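Local coordinates for protein glutamine cyclotransferase (Zymomonas mobilis, PDB 3NOL) that catalyses the cyclisation of N-terminal glutamine to pyroglutamate, on a calcium-binding beta-propeller, at residues E46-R51 with F240-L245; K85-E90 with W104-G109; K98-T103 with R121-D126; E176-D181 with N228-D233. All blocks are in the same frame, centred on the assembly; numbering follows the deposited sequence.

Overall arrangement
The chain forms a beta-propeller, five-bladed as in plant-type glutaminyl cyclases, and the four contacts sample its axis and one blade. Interactions 1 and 4, centres about 8 Å apart, lie near the middle, share the calcium ion and both use the blade whose strands 227-233 and 238-243 are neighbours. Interactions 2 and 3, about 9 Å apart, lie in the sheet 89-95, 98-103, 108-113, 119-124, with strand 98-103 between the two segments of interaction 2. Along the chain, interactions 2, 3 and 4 are all nested within the loop closed by interaction 1. Interactions 1 and 2 meet where the carboxylates of E46 and E90 come close, beside a pocket holding glycerol, probably from the crystallisation liquor.

Interaction 1 of 4, residues E46-R51 with F240-L245; sequences EGFFYR and FVTGKL. With CA (calcium ion), chain B; GOL (glycerol), chain C.
K244 reaches across to E46 in a salt bridge, K244 NZ lying 2.8 Å from E46 OE2. The ammonium comes in on the syn side of that oxygen, 24° out of the carboxylate plane, and makes a second, weak bond to E46 OE1. A glycerol, probably from the crystallisation liquor, bridges the pair: its O1 donates to E46 OE1 (2.8 Å) and accepts from K244 NZ (2.8 Å). N175 and W104 hold the same molecule.

Farther along, the backbone of F48 is the polar element, its carbonyl O binding calcium at 2.3 Å; E176, L177, E178 and I230 supply the other protein ligands. While that carbonyl serves the metal, the F48 ring, with CG anti to the backbone N (chi1 -176°), is sent into the gap between blades. T242 CG2 sits over one face of it, a CH-pi contact 4.2 Å from the ring centroid and 15° off the normal. F48 CE2 meets F240 CB at 4.1 Å, the side chains crossing at about a right angle. At the far end Y50 CD2 touches F240 CE2 at 4.0 Å.

This is the face-to-face packing of propeller blades, strand 44-51 against strand 238-243, with F55 and V249 adding to the apolar layer. The chemistry implies a division of labour: hydrophobic rings join the sheets beside the metal, while the charged pair lines a polar pocket, occupied here by glycerol.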
# COMPACT_ATOMS: atom_id res chain seq x y z
N GLU A 46 0.42 5.86 4.11
CA GLU A 46 0.67 6.11 2.67
C GLU A 46 1.41 4.96 1.94
O GLU A 46 1.57 4.97 0.70
CB GLU A 46 1.46 7.40 2.47
CG GLU A 46 0.84 8.67 3.07
CD GLU A 46 -0.47 9.08 2.39
OE1 GLU A 46 -0.91 8.41 1.44
OE2 GLU A 46 -1.06 10.12 2.80
N GLY A 47 1.89 4.00 2.72
CA GLY A 47 2.63 2.85 2.20
C GLY A 47 2.62 1.81 3.30
O GLY A 47 2.67 2.15 4.49
N PHE A 48 2.47 0.54 2.92
CA PHE A 48 2.24 -0.50 3.93
C PHE A 48 2.56 -1.85 3.33
O PHE A 48 2.03 -2.23 2.30
CB PHE A 48 0.75 -0.44 4.37
CG PHE A 48 0.37 -1.39 5.45
CD1 PHE A 48 1.01 -1.35 6.70
CD2 PHE A 48 -0.73 -2.24 5.30
CE1 PHE A 48 0.61 -2.21 7.76
CE2 PHE A 48 -1.13 -3.10 6.34
CZ PHE A 48 -0.46 -3.09 7.56
N PHE A 49 3.47 -2.58 3.97
CA PHE A 49 3.72 -3.95 3.52
C PHE A 49 4.14 -4.82 4.71
O PHE A 49 4.47 -4.30 5.78
CB PHE A 49 4.73 -4.00 2.34
CG PHE A 49 6.13 -3.55 2.70
CD1 PHE A 49 6.55 -2.25 2.41
CD2 PHE A 49 7.02 -4.42 3.30
CE1 PHE A 49 7.83 -1.84 2.70
CE2 PHE A 49 8.33 -4.01 3.62
CZ PHE A 49 8.73 -2.71 3.32
N TYR A 50 4.13 -6.13 4.48
CA TYR A 50 4.56 -7.09 5.47
C TYR A 50 5.88 -7.69 5.01
O TYR A 50 6.06 -8.04 3.84
CB TYR A 50 3.50 -8.19 5.56
CG TYR A 50 3.93 -9.39 6.38
CD1 TYR A 50 4.72 -10.41 5.82
CD2 TYR A 50 3.51 -9.52 7.70
CE1 TYR A 50 5.08 -11.54 6.59
CE2 TYR A 50 3.84 -10.63 8.46
CZ TYR A 50 4.63 -11.63 7.90
OH TYR A 50 4.95 -12.71 8.69
N ARG A 51 6.83 -7.79 5.92
CA ARG A 51 8.10 -8.44 5.60
C ARG A 51 8.72 -8.96 6.87
O ARG A 51 8.67 -8.27 7.91
CB ARG A 51 9.06 -7.49 4.88
CG ARG A 51 10.36 -8.19 4.40
CD ARG A 51 11.15 -7.38 3.44
NE ARG A 51 12.39 -8.00 2.93
CZ ARG A 51 13.52 -8.17 3.64
NH1 ARG A 51 14.59 -8.69 3.07
NH2 ARG A 51 13.57 -7.82 4.92
N PHE A 240 -3.81 -8.21 5.09
CA PHE A 240 -4.01 -7.16 6.09
C PHE A 240 -4.44 -5.88 5.38
O PHE A 240 -3.82 -5.48 4.38
CB PHE A 240 -2.71 -6.85 6.84
CG PHE A 240 -2.13 -8.02 7.59
CD1 PHE A 240 -2.65 -8.38 8.84
CD2 PHE A 240 -1.08 -8.77 7.04
CE1 PHE A 240 -2.09 -9.44 9.55
CE2 PHE A 240 -0.52 -9.84 7.75
CZ PHE A 240 -1.02 -10.17 8.99
N VAL A 241 -5.46 -5.22 5.93
CA VAL A 241 -5.90 -3.93 5.38
C VAL A 241 -6.04 -2.90 6.50
O VAL A 241 -6.42 -3.24 7.64
CB VAL A 241 -7.23 -4.06 4.60
CG1 VAL A 241 -7.04 -4.94 3.34
CG2 VAL A 241 -8.36 -4.62 5.50
N THR A 242 -5.72 -1.65 6.19
CA THR A 242 -5.93 -0.56 7.14
C THR A 242 -6.31 0.74 6.40
O THR A 242 -6.68 0.74 5.22
CB THR A 242 -4.69 -0.41 8.12
OG1 THR A 242 -5.03 0.45 9.24
CG2 THR A 242 -3.47 0.13 7.37
N GLY A 243 -6.26 1.85 7.14
CA GLY A 243 -6.56 3.14 6.55
C GLY A 243 -5.95 4.28 7.35
O GLY A 243 -5.39 4.09 8.48
N LYS A 244 -6.04 5.47 6.77
CA LYS A 244 -5.42 6.65 7.39
C LYS A 244 -6.17 7.01 8.66
O LYS A 244 -7.37 7.28 8.61
CB LYS A 244 -5.38 7.81 6.42
CG LYS A 244 -4.67 7.46 5.07
CD LYS A 244 -4.36 8.76 4.30
CE LYS A 244 -3.99 8.54 2.82
NZ LYS A 244 -3.75 9.83 2.07
N LEU A 245 -5.43 7.01 9.78
CA LEU A 245 -5.94 7.29 11.15
C LEU A 245 -6.82 6.16 11.70
O LEU A 245 -7.42 6.29 12.77
CB LEU A 245 -6.68 8.64 11.22
CG LEU A 245 -6.03 9.86 10.56
CD1 LEU A 245 -6.93 11.10 10.70
CD2 LEU A 245 -4.65 10.12 11.16
CA CA B . 1.18 -2.53 0.18
C1 GOL C . -2.96 9.95 -1.68
O1 GOL C . -2.85 9.19 -0.49
C2 GOL C . -2.71 11.45 -1.45
O2 GOL C . -1.33 11.65 -1.17
C3 GOL C . -2.96 12.25 -2.73
O3 GOL C . -2.70 13.61 -2.44
O HOH W 1 3.43 -2.28 -0.59

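Interaction 2 of 4, residues K85-E90 with W104-G109; sequences KRYFGE and WKNGLG
The Y87 ring lies across the amide of N106, Y87 CD2 3.4 Å from N106 ND2, with ring and amide planes 50° apart. Both residues sit on loops at one end of a propeller blade: 85-88 leads into strand 89-95, while the loop 104-107 makes the turn between strands 98-103 and 108-113. Y87 CE2 also meets L108 CD1, and the ring packs edge-to-face with that of F110.

N106 bonds to the other loop with both ends of its amide. Its ND2 donates to R86 O at 3.0 Å in a nearly straight bond (168°), the acceptor lying in the amide plane while the donor stands above the plane of the R86 carbonyl. On the other branch N106 OD1 takes a weak bond from F88 N at 3.5 Å. A water reinforces this corner: it donates to N106 OD1 at 2.6 Å and accepts from K105 N at 2.9 Å, so the amide cannot easily turn over.

Where the loops pass into the sheet, W104 N donates to F88 O at 2.7 Å, meeting the carbonyl nearly end-on. The same two residues pack through F88 CB and W104 CB, 3.9 Å apart, with their rings set obliquely. W104 NE1 is taken by glycerol, in the pocket that E46 also borders. Beside the indole runs E90, whose chain bends at chi2 (-67°) and points the same way, leaving E90 OE2 3.1 Å from W104 CD1.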
# COMPACT_ATOMS: atom_id res chain seq x y z
N LYS A 85 12.33 17.63 6.22
CA LYS A 85 11.15 18.47 6.08
C LYS A 85 10.80 18.82 4.61
O LYS A 85 9.65 19.12 4.32
CB LYS A 85 11.32 19.75 6.92
CG LYS A 85 12.65 20.42 6.70
CD LYS A 85 12.79 21.69 7.55
CE LYS A 85 13.93 22.54 6.98
NZ LYS A 85 14.18 23.75 7.80
N ARG A 86 11.78 18.73 3.71
CA ARG A 86 11.57 18.99 2.27
C ARG A 86 10.78 17.89 1.55
O ARG A 86 10.22 18.13 0.47
CB ARG A 86 12.91 19.18 1.55
CG ARG A 86 13.55 20.54 1.79
CD ARG A 86 14.33 21.00 0.58
NE ARG A 86 15.53 20.20 0.35
CZ ARG A 86 16.12 20.02 -0.83
NH1 ARG A 86 17.21 19.27 -0.91
NH2 ARG A 86 15.62 20.58 -1.93
N TYR A 87 10.75 16.70 2.15
CA TYR A 87 10.19 15.50 1.52
C TYR A 87 8.96 15.02 2.27
O TYR A 87 8.86 15.18 3.48
CB TYR A 87 11.24 14.39 1.48
CG TYR A 87 12.53 14.89 0.90
CD1 TYR A 87 13.64 15.14 1.71
CD2 TYR A 87 12.62 15.20 -0.47
CE1 TYR A 87 14.83 15.64 1.17
CE2 TYR A 87 13.78 15.70 -1.02
CZ TYR A 87 14.88 15.92 -0.20
OH TYR A 87 16.03 16.43 -0.76
N PHE A 88 8.02 14.46 1.52
CA PHE A 88 6.91 13.81 2.16
C PHE A 88 6.72 12.44 1.54
O PHE A 88 6.45 12.34 0.34
CB PHE A 88 5.63 14.63 2.04
CG PHE A 88 4.57 14.19 3.01
CD1 PHE A 88 3.73 13.11 2.69
CD2 PHE A 88 4.43 14.82 4.24
CE1 PHE A 88 2.78 12.67 3.60
CE2 PHE A 88 3.47 14.37 5.16
CZ PHE A 88 2.65 13.30 4.84
N GLY A 89 6.85 11.39 2.34
CA GLY A 89 6.87 10.03 1.82
C GLY A 89 5.49 9.53 1.41
O GLY A 89 4.48 9.90 2.02
N GLU A 90 5.48 8.68 0.38
CA GLU A 90 4.27 7.96 -0.04
C GLU A 90 4.52 6.45 -0.01
O GLU A 90 4.99 5.94 1.01
CB GLU A 90 3.73 8.47 -1.37
CG GLU A 90 3.38 9.96 -1.32
CD GLU A 90 2.19 10.27 -0.42
OE1 GLU A 90 1.39 9.35 -0.16
OE2 GLU A 90 2.08 11.45 0.03
N TRP A 104 5.53 12.59 -2.19
CA TRP A 104 4.24 13.21 -2.49
C TRP A 104 4.34 14.12 -3.73
O TRP A 104 3.66 13.89 -4.73
CB TRP A 104 3.76 14.01 -1.27
CG TRP A 104 2.33 14.48 -1.36
CD1 TRP A 104 1.26 13.81 -1.88
CD2 TRP A 104 1.82 15.73 -0.87
NE1 TRP A 104 0.11 14.57 -1.75
CE2 TRP A 104 0.43 15.75 -1.13
CE3 TRP A 104 2.41 16.83 -0.23
CZ2 TRP A 104 -0.38 16.83 -0.79
CZ3 TRP A 104 1.59 17.91 0.12
CH2 TRP A 104 0.22 17.90 -0.17
N LYS A 105 5.22 15.11 -3.66
CA LYS A 105 5.34 16.13 -4.71
C LYS A 105 6.78 16.36 -5.20
O LYS A 105 7.02 17.26 -6.02
CB LYS A 105 4.76 17.45 -4.19
CG LYS A 105 3.28 17.41 -3.86
CD LYS A 105 2.46 16.78 -4.98
CE LYS A 105 1.25 17.64 -5.31
NZ LYS A 105 0.60 18.17 -4.10
N ASN A 106 7.72 15.55 -4.73
CA ASN A 106 9.14 15.76 -5.01
C ASN A 106 9.60 15.21 -6.37
O ASN A 106 10.68 15.58 -6.85
CB ASN A 106 10.00 15.16 -3.88
CG ASN A 106 9.70 15.78 -2.52
OD1 ASN A 106 8.93 15.22 -1.72
ND2 ASN A 106 10.31 16.94 -2.24
N GLY A 107 8.82 14.30 -6.97
CA GLY A 107 9.21 13.63 -8.21
C GLY A 107 10.47 12.79 -8.01
O GLY A 107 11.25 12.55 -8.95
N LEU A 108 10.69 12.37 -6.78
CA LEU A 108 11.81 11.50 -6.51
C LEU A 108 11.49 10.48 -5.45
O LEU A 108 10.47 10.58 -4.74
CB LEU A 108 13.06 12.30 -6.19
CG LEU A 108 13.04 13.21 -4.96
CD1 LEU A 108 13.33 12.42 -3.72
CD2 LEU A 108 14.13 14.26 -5.17
N GLY A 109 12.32 9.45 -5.43
CA GLY A 109 12.19 8.40 -4.47
C GLY A 109 13.53 8.12 -3.82
O GLY A 109 14.55 8.72 -4.18
O HOH W 2 6.47 15.86 -1.13

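Interaction 3 of 4, residues K98-T103 with R121-D126; sequences KIVGLT and RSFNYD
V100 and F123 begin the apolar part of this contact: V100 CG1 lies 3.7 Å from F123 CE2, the two side chains crossing at about a right angle. L102 CD2 joins both aromatic residues, touching F123 CZ at 4.3 Å and Y125 CE1 at 3.7 Å. F123 reaches this far because its CG stands between the backbone N and the carbonyl carbon (chi1 66°), which swings the ring over the sheet; Y125 adopts much the same first torsion.

Strands 98-103 and 119-124 are not neighbours. They are the second and fourth strands of a four-stranded antiparallel propeller blade, with 108-113 between them, and the segment axes come no nearer than 9.0 Å, at 43° in the blade's strong twist. The F123 ring therefore spans the middle strand at G109, which pairs with F123 through the backbone and has no side chain to stand in the way. From the next blade L132, L139 and M141 pack on V100, L102 and Y125, so this is one side of a blade-to-blade interface.

The polar part gathers at the hydroxyl of Y125. T103 N donates to Y125 OH at 3.0 Å with an angle of 165°, approaching at the edge of the phenol ring, and T103 O also lies 3.0 Å from Y125 OH. The T103 hydroxyl has its own partner, L108 O, across the hairpin turn.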
# COMPACT_ATOMS: atom_id res chain seq x y z
N LYS A 98 16.50 -4.22 0.56
CA LYS A 98 16.27 -2.77 0.54
C LYS A 98 14.80 -2.44 0.75
O LYS A 98 13.92 -3.29 0.58
CB LYS A 98 16.71 -2.20 -0.81
CG LYS A 98 18.10 -2.63 -1.26
CD LYS A 98 19.16 -1.88 -0.49
CE LYS A 98 20.55 -2.07 -1.11
NZ LYS A 98 21.40 -2.97 -0.30
N ILE A 99 14.54 -1.18 1.11
CA ILE A 99 13.20 -0.62 1.01
C ILE A 99 13.30 0.54 0.03
O ILE A 99 14.29 1.31 0.05
CB ILE A 99 12.65 -0.16 2.38
CG1 ILE A 99 12.54 -1.36 3.33
CG2 ILE A 99 11.29 0.60 2.21
CD1 ILE A 99 12.03 -1.01 4.71
N VAL A 100 12.32 0.63 -0.86
CA VAL A 100 12.24 1.70 -1.85
C VAL A 100 10.99 2.52 -1.51
O VAL A 100 9.94 1.97 -1.14
CB VAL A 100 12.13 1.14 -3.29
CG1 VAL A 100 12.09 2.29 -4.29
CG2 VAL A 100 13.28 0.14 -3.59
N GLY A 101 11.12 3.84 -1.60
CA GLY A 101 10.04 4.74 -1.21
C GLY A 101 9.80 5.82 -2.26
O GLY A 101 10.76 6.30 -2.90
N LEU A 102 8.53 6.21 -2.42
CA LEU A 102 8.10 7.33 -3.24
C LEU A 102 7.86 8.59 -2.40
O LEU A 102 7.88 8.54 -1.17
CB LEU A 102 6.82 6.95 -3.99
CG LEU A 102 6.91 5.63 -4.79
CD1 LEU A 102 5.56 5.35 -5.44
CD2 LEU A 102 8.08 5.67 -5.81
N THR A 103 7.65 9.72 -3.07
CA THR A 103 7.34 10.99 -2.37
C THR A 103 6.08 11.64 -2.95
O THR A 103 5.64 11.29 -4.05
CB THR A 103 8.49 12.02 -2.44
OG1 THR A 103 8.76 12.30 -3.80
CG2 THR A 103 9.79 11.48 -1.73
N ARG A 121 20.41 5.69 -1.73
CA ARG A 121 20.18 6.20 -3.08
C ARG A 121 18.96 7.11 -3.11
O ARG A 121 18.04 6.96 -2.29
CB ARG A 121 19.98 5.01 -4.03
CG ARG A 121 19.84 5.33 -5.50
CD ARG A 121 19.69 4.03 -6.26
NE ARG A 121 19.56 4.25 -7.70
CZ ARG A 121 19.37 3.28 -8.60
NH1 ARG A 121 19.28 2.01 -8.21
NH2 ARG A 121 19.28 3.57 -9.89
N SER A 122 19.00 8.08 -4.03
CA SER A 122 17.80 8.78 -4.48
C SER A 122 17.68 8.61 -5.99
O SER A 122 18.69 8.52 -6.70
CB SER A 122 17.84 10.27 -4.12
OG SER A 122 16.57 10.86 -4.40
N PHE A 123 16.45 8.56 -6.47
CA PHE A 123 16.22 8.40 -7.90
C PHE A 123 15.05 9.28 -8.34
O PHE A 123 14.13 9.52 -7.54
CB PHE A 123 15.97 6.93 -8.27
CG PHE A 123 14.69 6.34 -7.69
CD1 PHE A 123 13.54 6.24 -8.48
CD2 PHE A 123 14.64 5.91 -6.35
CE1 PHE A 123 12.36 5.68 -7.95
CE2 PHE A 123 13.47 5.34 -5.81
CZ PHE A 123 12.33 5.24 -6.61
N ASN A 124 15.09 9.75 -9.58
CA ASN A 124 13.99 10.55 -10.12
C ASN A 124 12.97 9.67 -10.83
O ASN A 124 13.29 8.60 -11.34
CB ASN A 124 14.49 11.65 -11.06
CG ASN A 124 15.26 12.74 -10.35
OD1 ASN A 124 15.10 12.95 -9.13
ND2 ASN A 124 16.12 13.42 -11.09
N TYR A 125 11.73 10.13 -10.84
CA TYR A 125 10.70 9.51 -11.67
C TYR A 125 9.76 10.57 -12.24
O TYR A 125 9.72 11.73 -11.79
CB TYR A 125 9.93 8.41 -10.89
CG TYR A 125 9.30 8.87 -9.59
CD1 TYR A 125 9.83 8.50 -8.36
CD2 TYR A 125 8.15 9.69 -9.59
CE1 TYR A 125 9.25 8.92 -7.17
CE2 TYR A 125 7.56 10.12 -8.39
CZ TYR A 125 8.12 9.74 -7.18
OH TYR A 125 7.55 10.15 -5.99
N ASP A 126 8.98 10.14 -13.22
CA ASP A 126 8.02 10.98 -13.92
C ASP A 126 6.74 11.18 -13.09
O ASP A 126 6.24 10.24 -12.44
CB ASP A 126 7.71 10.33 -15.27
CG ASP A 126 6.88 11.21 -16.17
OD1 ASP A 126 7.23 12.41 -16.29
OD2 ASP A 126 5.91 10.68 -16.76

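Interaction 4 of 4, residues E176-D181 with N228-D233; sequences ELEWVD and NGIAWD. With CA (calcium ion), chain B; SO4 (sulfate ion), chain D.
The axes of strands 177-180 and 228-233 run in the same sense, 24° apart and 6.1 Å at their closest, bridged by side chains and calcium. Each is the strand of its blade nearest the propeller axis. E176 binds the metal with both carboxylate oxygens (OE1 and OE2, each 2.5 Å from calcium), E178 with OE2 at 2.3 Å; L177 O, I230 O, F48 O and a water complete the site. E176 OE1 does double duty, accepting from I230 N at 2.8 Å on its anti side, fixing the carboxylate against the second strand. The backbone N of E176 donates to N228 OD1 at 3.2 Å, while N228 ND2 is held by T45 O. A water that accepts from W232 N lies 2.6 Å from E178 OE1, to which it probably donates.

Beyond the metal W232 is the main packing element. V180 CG1 sits over the six-membered ring, 3.8 Å from its centroid and 16° off the normal, a CH-pi contact. D181, whose carboxylate forms a salt bridge with K234, comes to the indole edge with its plane nearly perpendicular to the ring, and W232 NE1 makes a weak, bent bond to D181 OD1 at 3.3 Å.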
# COMPACT_ATOMS: atom_id res chain seq x y z
N GLU A 176 -2.58 2.90 -2.57
CA GLU A 176 -1.70 1.83 -2.02
C GLU A 176 -1.88 0.51 -2.79
O GLU A 176 -3.00 0.15 -3.17
CB GLU A 176 -1.88 1.65 -0.49
CG GLU A 176 -0.58 1.53 0.28
CD GLU A 176 0.03 0.10 0.26
OE1 GLU A 176 -0.74 -0.89 0.39
OE2 GLU A 176 1.28 -0.00 0.18
N LEU A 177 -0.76 -0.17 -3.05
CA LEU A 177 -0.76 -1.39 -3.86
C LEU A 177 -0.25 -2.56 -3.05
O LEU A 177 0.54 -2.37 -2.11
CB LEU A 177 0.16 -1.25 -5.07
CG LEU A 177 -0.11 -0.13 -6.07
CD1 LEU A 177 0.87 -0.26 -7.24
CD2 LEU A 177 -1.57 -0.23 -6.53
N GLU A 178 -0.65 -3.76 -3.47
CA GLU A 178 -0.01 -4.99 -2.98
C GLU A 178 -0.10 -6.11 -4.02
O GLU A 178 -1.18 -6.39 -4.52
CB GLU A 178 -0.63 -5.45 -1.66
CG GLU A 178 0.22 -6.54 -0.99
CD GLU A 178 1.55 -6.00 -0.47
OE1 GLU A 178 2.47 -6.82 -0.29
OE2 GLU A 178 1.69 -4.76 -0.22
N TRP A 179 1.04 -6.74 -4.32
CA TRP A 179 1.05 -7.95 -5.16
C TRP A 179 0.57 -9.12 -4.30
O TRP A 179 1.17 -9.43 -3.26
CB TRP A 179 2.47 -8.22 -5.62
CG TRP A 179 2.59 -9.37 -6.54
CD1 TRP A 179 2.99 -10.65 -6.23
CD2 TRP A 179 2.37 -9.36 -7.96
NE1 TRP A 179 3.00 -11.44 -7.36
CE2 TRP A 179 2.62 -10.67 -8.44
CE3 TRP A 179 1.96 -8.37 -8.86
CZ2 TRP A 179 2.50 -11.02 -9.80
CZ3 TRP A 179 1.84 -8.72 -10.22
CH2 TRP A 179 2.09 -10.04 -10.67
N VAL A 180 -0.54 -9.74 -4.71
CA VAL A 180 -1.11 -10.83 -3.95
C VAL A 180 -1.38 -12.01 -4.89
O VAL A 180 -2.30 -11.96 -5.72
CB VAL A 180 -2.41 -10.38 -3.21
CG1 VAL A 180 -3.04 -11.54 -2.39
CG2 VAL A 180 -2.16 -9.16 -2.31
N ASP A 181 -0.54 -13.03 -4.76
CA ASP A 181 -0.69 -14.28 -5.52
C ASP A 181 -0.97 -14.05 -7.02
O ASP A 181 -1.92 -14.59 -7.56
CB ASP A 181 -1.75 -15.17 -4.85
CG ASP A 181 -1.28 -15.75 -3.52
OD1 ASP A 181 -0.16 -15.43 -3.05
OD2 ASP A 181 -2.07 -16.52 -2.93
N ASN A 228 -6.85 2.77 3.13
CA ASN A 228 -5.59 2.86 2.36
C ASN A 228 -4.52 2.06 3.07
O ASN A 228 -4.18 2.36 4.23
CB ASN A 228 -5.08 4.31 2.18
CG ASN A 228 -3.99 4.40 1.10
OD1 ASN A 228 -4.22 4.02 -0.08
ND2 ASN A 228 -2.79 4.86 1.49
N GLY A 229 -4.02 1.04 2.37
CA GLY A 229 -2.95 0.22 2.91
C GLY A 229 -3.37 -1.23 2.91
O GLY A 229 -4.37 -1.61 3.56
N ILE A 230 -2.60 -2.02 2.15
CA ILE A 230 -2.83 -3.44 1.95
C ILE A 230 -1.50 -4.12 2.10
O ILE A 230 -0.56 -3.72 1.42
CB ILE A 230 -3.28 -3.74 0.51
CG1 ILE A 230 -4.45 -2.85 0.09
CG2 ILE A 230 -3.62 -5.24 0.39
CD1 ILE A 230 -4.77 -2.92 -1.41
N ALA A 231 -1.44 -5.17 2.93
CA ALA A 231 -0.19 -5.97 3.07
C ALA A 231 -0.52 -7.45 2.99
O ALA A 231 -1.64 -7.85 3.31
CB ALA A 231 0.50 -5.66 4.38
N TRP A 232 0.47 -8.24 2.60
CA TRP A 232 0.24 -9.65 2.34
C TRP A 232 1.44 -10.43 2.86
O TRP A 232 2.58 -10.11 2.54
CB TRP A 232 0.06 -9.85 0.84
CG TRP A 232 -0.02 -11.27 0.35
CD1 TRP A 232 0.85 -11.89 -0.51
CD2 TRP A 232 -1.04 -12.23 0.65
NE1 TRP A 232 0.44 -13.18 -0.75
CE2 TRP A 232 -0.71 -13.43 -0.05
CE3 TRP A 232 -2.19 -12.21 1.45
CZ2 TRP A 232 -1.52 -14.58 0.00
CZ3 TRP A 232 -3.00 -13.37 1.50
CH2 TRP A 232 -2.65 -14.53 0.80
N ASP A 233 1.13 -11.45 3.65
CA ASP A 233 2.11 -12.33 4.25
C ASP A 233 2.01 -13.60 3.42
O ASP A 233 1.06 -14.38 3.56
CB ASP A 233 1.74 -12.59 5.71
CG ASP A 233 2.50 -13.76 6.35
OD1 ASP A 233 2.21 -14.02 7.53
OD2 ASP A 233 3.33 -14.41 5.68
CA CA B . 1.18 -2.53 0.18
S SO4 D . 3.37 -14.86 -6.73
O1 SO4 D . 3.88 -16.12 -6.20
O2 SO4 D . 2.35 -14.31 -5.83
O3 SO4 D . 4.49 -13.93 -6.84
O4 SO4 D . 2.76 -15.07 -8.05
O HOH W 3 3.21 -7.38 2.13
O HOH W 1 3.43 -2.28 -0.59